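Local atomic coordinates of RNA-dependent RNA Polymerase (Bombyx mori cytoplasmic polyhedrosis virus, PDB entry 6TZ0), a protein that catalyses RNA-templated RNA synthesis, making plus strands in conservative transcription and minus strands when the double-stranded genome segments are replicated. Residues A[347-352]-A[620-625]. Numbering follows the deposited sequence.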
loop_
_atom_site.group_PDB
_atom_site.type_symbol
_atom_site.label_atom_id
_atom_site.label_comp_id
_atom_site.label_asym_id
_atom_site.label_seq_id
_atom_site.Cartn_x
_atom_site.Cartn_y
_atom_site.Cartn_z
ATOM N N THR A 347 2.135 -12.928 -14.700
ATOM C CA THR A 347 2.842 -14.202 -14.817
ATOM C C THR A 347 3.419 -14.563 -13.457
ATOM O O THR A 347 2.975 -14.067 -12.417
ATOM C CB THR A 347 3.946 -14.175 -15.882
ATOM O OG1 THR A 347 4.725 -12.980 -15.754
ATOM C CG2 THR A 347 3.379 -14.358 -17.274
ATOM N N LEU A 348 4.383 -15.485 -13.470
ATOM C CA LEU A 348 5.134 -15.842 -12.274
ATOM C C LEU A 348 5.906 -14.638 -11.760
ATOM O O LEU A 348 6.569 -13.940 -12.529
ATOM C CB LEU A 348 6.114 -16.976 -12.577
ATOM C CG LEU A 348 5.620 -18.360 -12.994
ATOM C CD1 LEU A 348 6.812 -19.221 -13.359
ATOM C CD2 LEU A 348 4.795 -19.018 -11.913
ATOM N N THR A 349 5.835 -14.410 -10.449
ATOM C CA THR A 349 6.506 -13.263 -9.855
ATOM C C THR A 349 8.020 -13.409 -9.809
ATOM O O THR A 349 8.716 -12.403 -9.634
ATOM C CB THR A 349 5.960 -13.020 -8.457
ATOM O OG1 THR A 349 6.704 -11.974 -7.824
ATOM C CG2 THR A 349 6.046 -14.261 -7.661
ATOM N N GLU A 350 8.548 -14.624 -9.987
ATOM C CA GLU A 350 9.988 -14.779 -10.144
ATOM C C GLU A 350 10.473 -14.166 -11.451
ATOM O O GLU A 350 11.644 -13.794 -11.564
ATOM C CB GLU A 350 10.379 -16.254 -10.101
ATOM C CG GLU A 350 10.074 -16.997 -8.812
ATOM C CD GLU A 350 8.703 -17.652 -8.822
ATOM O OE1 GLU A 350 7.983 -17.516 -9.828
ATOM O OE2 GLU A 350 8.356 -18.329 -7.835
ATOM N N LEU A 351 9.594 -14.062 -12.448
ATOM C CA LEU A 351 9.979 -13.488 -13.729
ATOM C C LEU A 351 9.909 -11.968 -13.725
ATOM O O LEU A 351 10.712 -11.318 -14.398
ATOM C CB LEU A 351 9.094 -14.048 -14.841
ATOM C CG LEU A 351 9.274 -15.522 -15.196
ATOM C CD1 LEU A 351 8.226 -15.958 -16.192
ATOM C CD2 LEU A 351 10.664 -15.760 -15.747
ATOM N N SER A 352 8.974 -11.391 -12.980
ATOM C CA SER A 352 8.793 -9.948 -12.938
ATOM C C SER A 352 9.444 -9.302 -11.727
ATOM O O SER A 352 9.396 -8.074 -11.595
ATOM C CB SER A 352 7.304 -9.605 -12.955
ATOM O OG SER A 352 7.104 -8.209 -12.839
ATOM N N THR A 620 13.118 -7.301 0.428
ATOM C CA THR A 620 11.998 -8.211 0.546
ATOM C C THR A 620 12.432 -9.634 0.238
ATOM O O THR A 620 13.298 -9.877 -0.604
ATOM C CB THR A 620 10.875 -7.804 -0.401
ATOM O OG1 THR A 620 11.369 -7.819 -1.743
ATOM C CG2 THR A 620 10.397 -6.418 -0.073
ATOM N N SER A 621 11.813 -10.578 0.933
ATOM C CA SER A 621 12.090 -11.994 0.759
ATOM C C SER A 621 10.846 -12.662 0.200
ATOM O O SER A 621 9.764 -12.548 0.781
ATOM C CB SER A 621 12.505 -12.632 2.082
ATOM O OG SER A 621 12.739 -14.013 1.917
ATOM N N TYR A 622 10.994 -13.343 -0.928
ATOM C CA TYR A 622 9.907 -14.095 -1.536
ATOM C C TYR A 622 10.183 -15.585 -1.413
ATOM O O TYR A 622 11.313 -16.030 -1.629
ATOM C CB TYR A 622 9.708 -13.710 -3.001
ATOM C CG TYR A 622 8.646 -14.545 -3.661
ATOM C CD1 TYR A 622 7.312 -14.412 -3.304
ATOM C CD2 TYR A 622 8.977 -15.474 -4.636
ATOM C CE1 TYR A 622 6.338 -15.185 -3.895
ATOM C CE2 TYR A 622 8.014 -16.246 -5.233
ATOM C CZ TYR A 622 6.698 -16.108 -4.851
ATOM O OH TYR A 622 5.730 -16.872 -5.457
ATOM N N GLU A 623 9.151 -16.346 -1.061
ATOM C CA GLU A 623 9.254 -17.794 -0.925
ATOM C C GLU A 623 8.758 -18.441 -2.210
ATOM O O GLU A 623 7.552 -18.463 -2.476
ATOM C CB GLU A 623 8.449 -18.281 0.274
ATOM C CG GLU A 623 8.522 -19.774 0.481
ATOM C CD GLU A 623 7.742 -20.229 1.693
ATOM O OE1 GLU A 623 7.116 -19.373 2.352
ATOM O OE2 GLU A 623 7.761 -21.441 1.992
ATOM N N SER A 624 9.678 -18.978 -2.998
ATOM C CA SER A 624 9.347 -19.522 -4.303
ATOM C C SER A 624 9.246 -21.039 -4.262
ATOM O O SER A 624 9.932 -21.707 -3.487
ATOM C CB SER A 624 10.386 -19.104 -5.337
ATOM O OG SER A 624 11.643 -19.656 -5.028
ATOM N N GLU A 625 8.371 -21.578 -5.110
ATOM C CA GLU A 625 8.272 -23.023 -5.257
ATOM C C GLU A 625 9.424 -23.593 -6.068
ATOM O O GLU A 625 9.796 -24.753 -5.873
ATOM C CB GLU A 625 6.942 -23.394 -5.904
ATOM C CG GLU A 625 5.747 -23.200 -5.001
ATOM C CD GLU A 625 4.443 -23.529 -5.690
ATOM O OE1 GLU A 625 4.460 -23.751 -6.918
ATOM O OE2 GLU A 625 3.400 -23.573 -5.006
#
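The side chain of E350 crosses that of Y622 at about a right angle. Followed outward, its CB leads to CG, and E350 CG is 4.1 Å from S624 CB. The chain then bends at chi2 (91°), which turns CD toward the strand, E350 CD lying 3.9 Å from Y622 CE2. At the tip, E350 OE2 lies at the edge of the Y622 ring, in its plane and 3.4 Å from CE2. E350 OE2 is also 3.3 Å from S624 CB. The carboxylate and ring planes are 71° apart. T349 and Y622 meet tip to tip: the methyl T349 CG2 is 3.4 Å from Y622 CZ and equally near Y622 OH. No hydrogen bond joins the two segments. S624 OG instead bonds to F627 N, in the turn after its strand. L476, on the neighbouring strand 474-477, packs against both T349 and Y622, and F95 touches E350. L348 holds the N-cap position of helix 349-356. The T349 side chain lies about 11 Å from that of R485, a UTP-binding residue. The contact is side-chain packing of the first turn of this helix on strand 620-624, part of a mixed four-stranded sheet in the central polymerase domain.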